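Local coordinates for lysosome-associated membrane glycoprotein 2 (Mus musculus, PDB 5GV3) that helps build lysosomes, supports autophagy, directly inhibits the proton channel TMEM175 so that the lysosomal lumen acidifies, and is represented by its first, membrane-distal lumenal domain, at residues A[10-15]-A[147-152]; A[17-22]-A[139-144]; A[88-93]-A[105-110]. All blocks are in the same frame, centred on the assembly; numbering follows the deposited sequence.

Contact 1. Residues A[10-15]-A[147-152]; sequences KGTCLY and AFVQNG. With NAG (2-acetamido-2-deoxy-beta-D-glucopyranose), chain L.
The carbonyl O of Cys-13 is held by two donors: Val-149 N lies 2.9 Å from Cys-13 O in an almost straight bond (175° at the hydrogen), well above the carbonyl plane, and a water gives a second bond to the same oxygen. That water also accepts from Phe-148 N, whose own angle to Cys-13 O is poor, so it closes a small bridge between the chains. Cys-13 sits with Leu-14 in a classic beta bulge opposite Leu-6 of strand 2-8, and its SG forms the disulfide with Cys-51. The side chain of Val-149 turns in toward the strand. Its CB comes to 3.2 Å from Thr-12 O, and CG2, anti to the carbonyl carbon, packs against the Cys-13 carbonyl, 3.5 Å from Cys-13 C. Where Gly-11 meets Gly-152, the two CA atoms are 3.6 Å apart, a spacing possible because neither residue carries a CB; the positive phi of Gly-152 also favours glycine. Gly-152 CA makes C-H...O contacts as well, to Lys-10 O at 3.2 Å and to Thr-12 O, while Thr-12 N reaches Gly-152 O only in a weak bond. Beside the junction lies the N-linked sugar of Asn-5: its C8 is 3.2 Å from Thr-12 OG1, which bonds to Asn-5 OD1, and its O7 sits over one face of the Tyr-15 ring. With one strong direct bond, a water bridge and close glycine backbones, the irregular 147-152 loop follows the bent strand without pairing regularly with it.

Contact 2. Residues A[17-22]-A[139-144]; sequences EWEMNF and KYWGIH. With ZN (zinc ion), chain C; ZN (zinc ion), chain E; NAG (2-acetamido-2-deoxy-beta-D-glucopyranose), chain M.
Glu-17 and His-144 exchange two backbone bonds, the shorter from His-144 N to Glu-17 O at 2.6 Å. The antiparallel ladder continues through the hydrogen-bonded pairs Glu-19 with Trp-141, where Glu-19 N is 2.7 Å from Trp-141 O, and Asn-21 with Lys-139. Between the first two pairs the register slips by one residue at a bulge; Gly-142, at positive phi, forms a G1 bulge with Ile-143 opposite Cys-125. Two carboxylates on the face shared with Trp-141 hold zinc ions. OE1 and OE2 of Glu-17 each lie 2.0 Å from one zinc ion, and a water is a third ligand; Glu-19 chelates the second zinc in the same bidentate way through OE1 and OE2. Glu-17 runs extended beside His-144, its carboxylate turned 31° from the imidazole, and its OE1 also bonds to Tyr-15 OH. The Trp-141 indole is sandwiched: Glu-19 CB makes a CH-pi contact over one face, 3.7 Å from the centroid of the five-membered ring, and the sugar on Asn-21 lays its O6 over the opposite face. That sugar is joined by its C1 to Asn-21 ND2. Lys-139 CB lies 3.4 Å from Asn-21 OD1, and Lys-139 CD touches the sugar at C5. Near the bulge, Trp-18 CB packs on Ile-143 CG1 at 3.8 Å; on the face of Met-20 and Tyr-140, Tyr-140 OH meets the edge of the Phe-22 ring. Tyr-140 OH is hydrogen-bonded to Gln-138 and Trp-70. Strand 2-8 flanks Trp-18 and Met-20, strand 32-39 pairs with Phe-22 through Ile-38, and strand 81-91 of the other sheet packs on Phe-22 and Tyr-140.

Contact 3. Residues A[88-93]-A[105-110]; sequences LSYNTS and GVHTVK. With NAG (2-acetamido-2-deoxy-beta-D-glucopyranose), chain N.
Tyr-90 crosses onto His-107, its directly paired neighbour. From Tyr-90 CB, chi1 of 60° puts CG between the backbone N and the carbonyl carbon. CD1 lies 3.7 Å from His-107 O. Farther out, CE1 meets Val-109 CG2, which sits at the ring edge, and CE2 approaches His-107 CD2. CZ comes to 3.7 Å from His-107 CB, which stands over the ring face toward its rim in a CH-pi contact, and the hydroxyl oxygen lies near that same CB. The two rings themselves meet obliquely, their planes 55° apart. Under this layer runs a regular antiparallel ladder: Tyr-90 N to His-107 O and His-107 N to Tyr-90 O, the latter 2.7 Å, with a second hydrogen-bonded pair at Leu-88 and Val-109. Strands 81-91 and 106-117 are thus neighbours in the four-stranded antiparallel sheet, and Leu-88, Tyr-90 and Val-109 turn to the face that packs on Val-136 of the other sheet, consistent with the beta-prism fold of LAMP domains. Ser-89 and Thr-108 occupy the other face, where Ser-89 OG and Thr-108 OG1 make a weak bond at 3.5 Å. Asn-91 and Val-106 follow on that face. Asn-91 ND2 carries an N-linked sugar, whose methyl carbon C8 rests 3.6 Å from Val-106 CG2. Asn-91 OD1 accepts from Ser-93 N at 2.9 Å, an Asx turn within the Asn-Thr-Ser sequon. Past the strand end, Thr-92 N bonds to Gly-105 O, and Ser-93 OG, beside its own backbone N, takes the N-H of Gly-105 at 3.0 Å.

Overall arrangement
All three contacts are partly buried. Contact 2 is the most central, its centre about 7 Å from the centre of the chain, and none of its touching residues is exposed; contacts 1 and 3, with two exposed each, sit farther out on opposite sides, their nearest atoms about 17 Å apart. Contacts 1 and 2 share strand 11-28, and Tyr-15 CD2 packs at 3.8 Å on His-144 O. Contact 3 belongs to the other sheet, which meets contact 2 where Leu-88 CD1 lies 3.7 Å from Phe-22 CE2. Contacts 2 and 3 are ladders, bulged in contact 2; contact 1 relies on a loop, glycines and water. Sugars border all three, whereas the zinc-binding carboxylates belong to contact 2.

Contact 1. Residues A[10-15]-A[147-152]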
loop_
_atom_site.group_PDB
_atom_site.type_symbol
_atom_site.label_atom_id
_atom_site.label_comp_id
_atom_site.label_asym_id
_atom_site.label_seq_id
_atom_site.Cartn_x
_atom_site.Cartn_y
_atom_site.Cartn_z
ATOM N N LYS A 10 -5.670 -21.318 -12.339
ATOM C CA LYS A 10 -7.100 -21.245 -12.579
ATOM C C LYS A 10 -7.488 -19.824 -12.945
ATOM O O LYS A 10 -8.644 -19.546 -13.251
ATOM C CB LYS A 10 -7.881 -21.718 -11.350
ATOM C CG LYS A 10 -9.115 -22.551 -11.696
ATOM C CD LYS A 10 -8.727 -23.851 -12.403
ATOM C CE LYS A 10 -9.939 -24.740 -12.683
ATOM N NZ LYS A 10 -11.014 -24.040 -13.444
ATOM N N GLY A 11 -6.506 -18.925 -12.937
ATOM C CA GLY A 11 -6.755 -17.555 -13.343
ATOM C C GLY A 11 -6.257 -16.573 -12.304
ATOM O O GLY A 11 -5.539 -16.943 -11.373
ATOM N N THR A 12 -6.630 -15.312 -12.482
ATOM C CA THR A 12 -6.309 -14.270 -11.522
ATOM C C THR A 12 -6.809 -14.632 -10.127
ATOM O O THR A 12 -7.981 -14.963 -9.957
ATOM C CB THR A 12 -6.945 -12.938 -11.936
ATOM O OG1 THR A 12 -6.411 -12.523 -13.198
ATOM C CG2 THR A 12 -6.679 -11.863 -10.886
ATOM N N CYS A 13 -5.928 -14.570 -9.127
ATOM C CA CYS A 13 -6.357 -14.830 -7.752
ATOM C C CYS A 13 -6.317 -13.559 -6.908
ATOM O O CYS A 13 -6.928 -13.506 -5.846
ATOM C CB CYS A 13 -5.507 -15.923 -7.102
ATOM S SG CYS A 13 -3.734 -15.799 -7.379
ATOM N N LEU A 14 -5.621 -12.533 -7.393
ATOM C CA LEU A 14 -5.592 -11.232 -6.717
ATOM C C LEU A 14 -5.348 -10.123 -7.739
ATOM O O LEU A 14 -4.440 -10.217 -8.560
ATOM C CB LEU A 14 -4.518 -11.187 -5.627
ATOM C CG LEU A 14 -4.371 -9.877 -4.819
ATOM C CD1 LEU A 14 -3.994 -10.156 -3.368
ATOM C CD2 LEU A 14 -3.370 -8.885 -5.439
ATOM N N TYR A 15 -6.168 -9.080 -7.694
ATOM C CA TYR A 15 -5.943 -7.927 -8.549
ATOM C C TYR A 15 -5.915 -6.653 -7.711
ATOM O O TYR A 15 -6.767 -6.444 -6.845
ATOM C CB TYR A 15 -7.009 -7.812 -9.644
ATOM C CG TYR A 15 -6.736 -6.663 -10.603
ATOM C CD1 TYR A 15 -5.917 -6.840 -11.712
ATOM C CD2 TYR A 15 -7.282 -5.407 -10.392
ATOM C CE1 TYR A 15 -5.656 -5.804 -12.584
ATOM C CE2 TYR A 15 -7.022 -4.361 -11.259
ATOM C CZ TYR A 15 -6.208 -4.565 -12.350
ATOM O OH TYR A 15 -5.942 -3.525 -13.213
ATOM N N ALA A 147 -9.105 -8.975 -3.586
ATOM C CA ALA A 147 -8.362 -10.105 -3.062
ATOM C C ALA A 147 -9.251 -11.335 -3.125
ATOM O O ALA A 147 -10.477 -11.213 -3.208
ATOM C CB ALA A 147 -7.908 -9.839 -1.644
ATOM N N PHE A 148 -8.626 -12.508 -3.117
ATOM C CA PHE A 148 -9.343 -13.776 -3.130
ATOM C C PHE A 148 -10.322 -13.814 -4.293
ATOM O O PHE A 148 -11.534 -13.847 -4.103
ATOM C CB PHE A 148 -10.055 -14.002 -1.793
ATOM C CG PHE A 148 -9.170 -13.769 -0.595
ATOM C CD1 PHE A 148 -8.210 -14.701 -0.233
ATOM C CD2 PHE A 148 -9.295 -12.616 0.163
ATOM C CE1 PHE A 148 -7.387 -14.486 0.859
ATOM C CE2 PHE A 148 -8.480 -12.394 1.262
ATOM C CZ PHE A 148 -7.523 -13.330 1.612
ATOM N N VAL A 149 -9.780 -13.781 -5.503
ATOM C CA VAL A 149 -10.596 -13.821 -6.696
ATOM C C VAL A 149 -11.016 -15.259 -6.969
ATOM O O VAL A 149 -10.180 -16.159 -7.019
ATOM C CB VAL A 149 -9.841 -13.271 -7.906
ATOM C CG1 VAL A 149 -10.739 -13.271 -9.127
ATOM C CG2 VAL A 149 -9.329 -11.862 -7.611
ATOM N N GLN A 150 -12.312 -15.472 -7.157
ATOM C CA GLN A 150 -12.820 -16.818 -7.386
ATOM C C GLN A 150 -13.039 -17.083 -8.869
ATOM O O GLN A 150 -13.348 -16.169 -9.631
ATOM C CB GLN A 150 -14.118 -17.038 -6.611
ATOM C CG GLN A 150 -13.936 -17.059 -5.101
ATOM C CD GLN A 150 -15.253 -17.160 -4.361
ATOM O OE1 GLN A 150 -16.322 -17.151 -4.971
ATOM N NE2 GLN A 150 -15.183 -17.255 -3.038
ATOM N N ASN A 151 -12.884 -18.346 -9.255
ATOM C CA ASN A 151 -13.003 -18.788 -10.644
ATOM C C ASN A 151 -12.026 -18.102 -11.602
ATOM O O ASN A 151 -12.245 -18.088 -12.811
ATOM C CB ASN A 151 -14.439 -18.595 -11.148
ATOM C CG ASN A 151 -15.437 -19.456 -10.396
ATOM O OD1 ASN A 151 -15.059 -20.412 -9.715
ATOM N ND2 ASN A 151 -16.718 -19.134 -10.532
ATOM N N GLY A 152 -10.971 -17.502 -11.054
ATOM C CA GLY A 152 -9.922 -16.911 -11.868
ATOM C C GLY A 152 -10.297 -15.618 -12.567
ATOM O O GLY A 152 -9.491 -15.025 -13.284
HETATM C C1 NAG L . -4.607 -10.192 -15.151
HETATM C C2 NAG L . -5.406 -9.414 -16.220
HETATM C C3 NAG L . -6.235 -10.356 -17.099
HETATM C C4 NAG L . -5.361 -11.478 -17.645
HETATM C C5 NAG L . -4.630 -12.173 -16.499
HETATM C C6 NAG L . -3.676 -13.243 -16.974
HETATM C C7 NAG L . -7.260 -8.412 -14.798
HETATM C C8 NAG L . -7.660 -9.776 -14.297
HETATM N N2 NAG L . -6.226 -8.330 -15.661
HETATM O O3 NAG L . -6.828 -9.634 -18.172
HETATM O O4 NAG L . -6.167 -12.423 -18.338
HETATM O O5 NAG L . -3.841 -11.211 -15.786
HETATM O O6 NAG L . -2.355 -12.728 -17.097
HETATM O O7 NAG L . -7.856 -7.406 -14.429
HETATM O O HOH W 1 -6.139 -13.266 -3.174
#

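Contact 2. Residues A[17-22]-A[139-144]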
loop_
_atom_site.group_PDB
_atom_site.type_symbol
_atom_site.label_atom_id
_atom_site.label_comp_id
_atom_site.label_asym_id
_atom_site.label_seq_id
_atom_site.Cartn_x
_atom_site.Cartn_y
_atom_site.Cartn_z
ATOM N N GLU A 17 -5.060 -2.364 -8.304
ATOM C CA GLU A 17 -4.748 -1.211 -9.138
ATOM C C GLU A 17 -4.928 0.028 -8.266
ATOM O O GLU A 17 -6.010 0.236 -7.723
ATOM C CB GLU A 17 -5.672 -1.229 -10.372
ATOM C CG GLU A 17 -5.709 -0.053 -11.380
ATOM C CD GLU A 17 -6.786 -0.279 -12.490
ATOM O OE1 GLU A 17 -7.326 -1.399 -12.600
ATOM O OE2 GLU A 17 -7.124 0.628 -13.271
ATOM N N TRP A 18 -3.874 0.829 -8.105
ATOM C CA TRP A 18 -3.942 1.985 -7.210
ATOM C C TRP A 18 -2.732 2.917 -7.340
ATOM O O TRP A 18 -1.743 2.584 -7.992
ATOM C CB TRP A 18 -4.072 1.518 -5.753
ATOM C CG TRP A 18 -2.785 1.078 -5.113
ATOM C CD1 TRP A 18 -2.085 1.762 -4.173
ATOM C CD2 TRP A 18 -2.044 -0.135 -5.360
ATOM N NE1 TRP A 18 -0.962 1.066 -3.820
ATOM C CE2 TRP A 18 -0.910 -0.104 -4.525
ATOM C CE3 TRP A 18 -2.226 -1.232 -6.202
ATOM C CZ2 TRP A 18 0.038 -1.125 -4.503
ATOM C CZ3 TRP A 18 -1.281 -2.252 -6.180
ATOM C CH2 TRP A 18 -0.164 -2.187 -5.337
ATOM N N GLU A 19 -2.838 4.095 -6.733
ATOM C CA GLU A 19 -1.732 5.046 -6.679
ATOM C C GLU A 19 -1.458 5.439 -5.224
ATOM O O GLU A 19 -2.377 5.570 -4.427
ATOM C CB GLU A 19 -2.036 6.283 -7.532
ATOM C CG GLU A 19 -2.221 5.972 -9.035
ATOM C CD GLU A 19 -2.072 7.194 -9.946
ATOM O OE1 GLU A 19 -1.176 8.024 -9.687
ATOM O OE2 GLU A 19 -2.836 7.321 -10.934
ATOM N N MET A 20 -0.195 5.622 -4.869
ATOM C CA MET A 20 0.134 6.062 -3.505
ATOM C C MET A 20 1.355 6.956 -3.432
ATOM O O MET A 20 2.255 6.859 -4.262
ATOM C CB MET A 20 0.322 4.836 -2.600
ATOM C CG MET A 20 1.367 3.829 -3.099
ATOM S SD MET A 20 1.832 2.509 -1.932
ATOM C CE MET A 20 0.278 1.949 -1.395
ATOM N N ASN A 21 1.354 7.868 -2.467
ATOM C CA ASN A 21 2.559 8.624 -2.171
ATOM C C ASN A 21 2.664 8.826 -0.655
ATOM O O ASN A 21 1.682 8.635 0.089
ATOM C CB ASN A 21 2.674 9.929 -3.013
ATOM C CG ASN A 21 1.638 10.998 -2.699
ATOM O OD1 ASN A 21 1.021 11.030 -1.637
ATOM N ND2 ASN A 21 1.472 11.920 -3.665
ATOM N N PHE A 22 3.878 9.123 -0.200
ATOM C CA PHE A 22 4.183 9.218 1.225
ATOM C C PHE A 22 4.934 10.490 1.549
ATOM O O PHE A 22 6.005 10.749 1.010
ATOM C CB PHE A 22 5.021 8.018 1.664
ATOM C CG PHE A 22 4.362 6.697 1.400
ATOM C CD1 PHE A 22 3.269 6.295 2.141
ATOM C CD2 PHE A 22 4.818 5.875 0.387
ATOM C CE1 PHE A 22 2.652 5.084 1.886
ATOM C CE2 PHE A 22 4.206 4.664 0.123
ATOM C CZ PHE A 22 3.124 4.265 0.869
ATOM N N LYS A 139 -1.008 8.726 1.451
ATOM C CA LYS A 139 -2.140 8.992 0.566
ATOM C C LYS A 139 -2.320 7.860 -0.442
ATOM O O LYS A 139 -1.360 7.416 -1.071
ATOM C CB LYS A 139 -1.964 10.332 -0.152
ATOM C CG LYS A 139 -2.105 11.552 0.760
ATOM C CD LYS A 139 -1.990 12.845 -0.036
ATOM C CE LYS A 139 -2.177 14.076 0.840
ATOM N NZ LYS A 139 -3.552 14.118 1.405
ATOM N N TYR A 140 -3.557 7.391 -0.570
ATOM C CA TYR A 140 -3.915 6.307 -1.489
ATOM C C TYR A 140 -5.092 6.743 -2.358
ATOM O O TYR A 140 -6.021 7.373 -1.854
ATOM C CB TYR A 140 -4.295 5.034 -0.722
ATOM C CG TYR A 140 -3.294 4.600 0.326
ATOM C CD1 TYR A 140 -2.231 3.784 -0.005
ATOM C CD2 TYR A 140 -3.411 5.014 1.650
ATOM C CE1 TYR A 140 -1.312 3.383 0.947
ATOM C CE2 TYR A 140 -2.485 4.610 2.616
ATOM C CZ TYR A 140 -1.438 3.790 2.246
ATOM O OH TYR A 140 -0.497 3.367 3.156
ATOM N N TRP A 141 -5.049 6.428 -3.653
ATOM C CA TRP A 141 -6.173 6.736 -4.542
ATOM C C TRP A 141 -6.181 5.905 -5.832
ATOM O O TRP A 141 -5.279 5.105 -6.070
ATOM C CB TRP A 141 -6.180 8.229 -4.882
ATOM C CG TRP A 141 -5.093 8.692 -5.846
ATOM C CD1 TRP A 141 -5.222 8.903 -7.195
ATOM C CD2 TRP A 141 -3.732 9.021 -5.517
ATOM N NE1 TRP A 141 -4.024 9.333 -7.726
ATOM C CE2 TRP A 141 -3.098 9.413 -6.718
ATOM C CE3 TRP A 141 -2.993 9.014 -4.327
ATOM C CZ2 TRP A 141 -1.751 9.791 -6.754
ATOM C CZ3 TRP A 141 -1.661 9.387 -4.368
ATOM C CH2 TRP A 141 -1.052 9.774 -5.575
ATOM N N GLY A 142 -7.214 6.093 -6.652
ATOM C CA GLY A 142 -7.342 5.388 -7.921
ATOM C C GLY A 142 -7.378 3.888 -7.707
ATOM O O GLY A 142 -6.815 3.130 -8.488
ATOM N N ILE A 143 -8.059 3.466 -6.647
ATOM C CA ILE A 143 -8.018 2.082 -6.183
ATOM C C ILE A 143 -9.049 1.198 -6.862
ATOM O O ILE A 143 -10.238 1.499 -6.835
ATOM C CB ILE A 143 -8.240 2.008 -4.654
ATOM C CG1 ILE A 143 -7.189 2.839 -3.920
ATOM C CG2 ILE A 143 -8.248 0.553 -4.180
ATOM C CD1 ILE A 143 -7.520 3.092 -2.448
ATOM N N HIS A 144 -8.577 0.126 -7.497
ATOM C CA HIS A 144 -9.445 -0.954 -7.952
ATOM C C HIS A 144 -8.875 -2.241 -7.377
ATOM O O HIS A 144 -7.803 -2.683 -7.793
ATOM C CB HIS A 144 -9.507 -1.011 -9.480
ATOM C CG HIS A 144 -10.165 0.184 -10.089
ATOM N ND1 HIS A 144 -9.502 1.385 -10.258
ATOM C CD2 HIS A 144 -11.432 0.396 -10.511
ATOM C CE1 HIS A 144 -10.327 2.268 -10.791
ATOM N NE2 HIS A 144 -11.505 1.693 -10.954
HETATM ZN ZN ZN C . -8.367 -0.705 -14.164
HETATM ZN ZN ZN E . -1.899 9.068 -11.227
HETATM C C1 NAG M . 0.572 13.053 -3.651
HETATM C C2 NAG M . 0.926 14.094 -4.722
HETATM C C3 NAG M . -0.038 15.275 -4.648
HETATM C C4 NAG M . -1.481 14.787 -4.703
HETATM C C5 NAG M . -1.727 13.720 -3.640
HETATM C C6 NAG M . -3.102 13.104 -3.736
HETATM C C7 NAG M . 3.252 14.285 -5.495
HETATM C C8 NAG M . 4.619 14.829 -5.197
HETATM N N2 NAG M . 2.302 14.548 -4.588
HETATM O O3 NAG M . 0.212 16.167 -5.726
HETATM O O4 NAG M . -2.368 15.882 -4.498
HETATM O O5 NAG M . -0.790 12.648 -3.811
HETATM O O6 NAG M . -3.218 12.341 -4.927
HETATM O O7 NAG M . 3.017 13.637 -6.510
HETATM O O HOH W 2 -9.300 -2.574 -14.156
#

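Contact 3. Residues A[88-93]-A[105-110]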
loop_
_atom_site.group_PDB
_atom_site.type_symbol
_atom_site.label_atom_id
_atom_site.label_comp_id
_atom_site.label_asym_id
_atom_site.label_seq_id
_atom_site.Cartn_x
_atom_site.Cartn_y
_atom_site.Cartn_z
ATOM N N LEU A 88 4.575 0.730 6.278
ATOM C CA LEU A 88 5.584 1.410 5.483
ATOM C C LEU A 88 6.923 1.364 6.209
ATOM O O LEU A 88 6.999 1.662 7.400
ATOM C CB LEU A 88 5.183 2.860 5.217
ATOM C CG LEU A 88 6.185 3.717 4.443
ATOM C CD1 LEU A 88 6.153 3.349 2.980
ATOM C CD2 LEU A 88 5.883 5.196 4.629
ATOM N N SER A 89 7.971 0.968 5.497
ATOM C CA SER A 89 9.322 1.018 6.047
ATOM C C SER A 89 10.184 1.912 5.183
ATOM O O SER A 89 10.202 1.780 3.957
ATOM C CB SER A 89 9.942 -0.374 6.150
ATOM O OG SER A 89 9.150 -1.219 6.959
ATOM N N TYR A 90 10.868 2.856 5.813
ATOM C CA TYR A 90 11.752 3.734 5.067
ATOM C C TYR A 90 13.130 3.816 5.712
ATOM O O TYR A 90 13.276 3.728 6.930
ATOM C CB TYR A 90 11.140 5.125 4.889
ATOM C CG TYR A 90 10.815 5.894 6.146
ATOM C CD1 TYR A 90 9.614 5.697 6.812
ATOM C CD2 TYR A 90 11.696 6.843 6.648
ATOM C CE1 TYR A 90 9.301 6.415 7.946
ATOM C CE2 TYR A 90 11.396 7.565 7.791
ATOM C CZ TYR A 90 10.198 7.350 8.433
ATOM O OH TYR A 90 9.898 8.068 9.568
ATOM N N ASN A 91 14.138 3.933 4.854
ATOM C CA ASN A 91 15.533 3.853 5.240
ATOM C C ASN A 91 16.206 5.212 5.070
ATOM O O ASN A 91 16.457 5.646 3.949
ATOM C CB ASN A 91 16.206 2.782 4.384
ATOM C CG ASN A 91 17.668 2.591 4.697
ATOM O OD1 ASN A 91 18.287 3.376 5.415
ATOM N ND2 ASN A 91 18.240 1.532 4.135
ATOM N N THR A 92 16.515 5.872 6.182
ATOM C CA THR A 92 17.051 7.231 6.122
ATOM C C THR A 92 18.548 7.257 5.843
ATOM O O THR A 92 19.148 8.330 5.733
ATOM C CB THR A 92 16.777 8.005 7.417
ATOM O OG1 THR A 92 17.204 7.231 8.542
ATOM C CG2 THR A 92 15.292 8.324 7.535
ATOM N N SER A 93 19.157 6.081 5.743
ATOM C CA SER A 93 20.556 5.997 5.347
ATOM C C SER A 93 20.686 6.150 3.832
ATOM O O SER A 93 21.789 6.096 3.289
ATOM C CB SER A 93 21.181 4.677 5.802
ATOM O OG SER A 93 21.195 4.571 7.215
ATOM N N GLY A 105 19.283 3.994 9.430
ATOM C CA GLY A 105 18.589 2.736 9.525
ATOM C C GLY A 105 17.141 2.878 9.112
ATOM O O GLY A 105 16.709 3.917 8.604
ATOM N N VAL A 106 16.403 1.805 9.345
ATOM C CA VAL A 106 15.021 1.681 8.937
ATOM C C VAL A 106 14.063 2.203 9.987
ATOM O O VAL A 106 14.249 1.983 11.177
ATOM C CB VAL A 106 14.688 0.212 8.621
ATOM C CG1 VAL A 106 13.214 0.047 8.250
ATOM C CG2 VAL A 106 15.578 -0.267 7.500
ATOM N N HIS A 107 13.068 2.953 9.548
ATOM C CA HIS A 107 11.966 3.276 10.425
ATOM C C HIS A 107 10.687 2.675 9.870
ATOM O O HIS A 107 10.506 2.572 8.659
ATOM C CB HIS A 107 11.820 4.784 10.623
ATOM C CG HIS A 107 12.999 5.426 11.290
ATOM N ND1 HIS A 107 13.348 5.143 12.595
ATOM C CD2 HIS A 107 13.854 6.389 10.874
ATOM C CE1 HIS A 107 14.406 5.855 12.935
ATOM N NE2 HIS A 107 14.723 6.633 11.915
ATOM N N THR A 108 9.803 2.268 10.769
ATOM C CA THR A 108 8.587 1.573 10.381
ATOM C C THR A 108 7.374 2.271 10.977
ATOM O O THR A 108 7.344 2.595 12.163
ATOM C CB THR A 108 8.618 0.101 10.840
ATOM O OG1 THR A 108 9.775 -0.546 10.297
ATOM C CG2 THR A 108 7.379 -0.636 10.377
ATOM N N VAL A 109 6.401 2.574 10.137
ATOM C CA VAL A 109 5.166 3.168 10.617
ATOM C C VAL A 109 4.040 2.188 10.358
ATOM O O VAL A 109 3.942 1.608 9.277
ATOM C CB VAL A 109 4.881 4.521 9.952
ATOM C CG1 VAL A 109 3.591 5.116 10.488
ATOM C CG2 VAL A 109 6.046 5.463 10.198
ATOM N N LYS A 110 3.209 1.980 11.369
ATOM C CA LYS A 110 2.114 1.034 11.250
ATOM C C LYS A 110 0.785 1.779 11.115
ATOM O O LYS A 110 0.565 2.818 11.744
ATOM C CB LYS A 110 2.117 0.091 12.454
ATOM C CG LYS A 110 1.605 -1.308 12.163
ATOM C CD LYS A 110 1.944 -2.240 13.319
ATOM C CE LYS A 110 3.453 -2.480 13.395
ATOM N NZ LYS A 110 3.821 -3.596 14.307
HETATM C C1 NAG N . 19.636 1.260 4.329
HETATM C C2 NAG N . 19.998 -0.208 4.224
HETATM C C3 NAG N . 21.488 -0.377 4.475
HETATM C C4 NAG N . 22.285 0.485 3.504
HETATM C C5 NAG N . 21.792 1.936 3.504
HETATM C C6 NAG N . 22.367 2.745 2.364
HETATM C C7 NAG N . 18.254 -1.859 4.714
HETATM C C8 NAG N . 17.564 -2.657 5.778
HETATM N N2 NAG N . 19.223 -1.035 5.132
HETATM O O3 NAG N . 21.845 -1.747 4.321
HETATM O O4 NAG N . 23.659 0.474 3.874
HETATM O O5 NAG N . 20.364 1.999 3.356
HETATM O O6 NAG N . 21.559 2.630 1.200
HETATM O O7 NAG N . 17.945 -1.950 3.531
#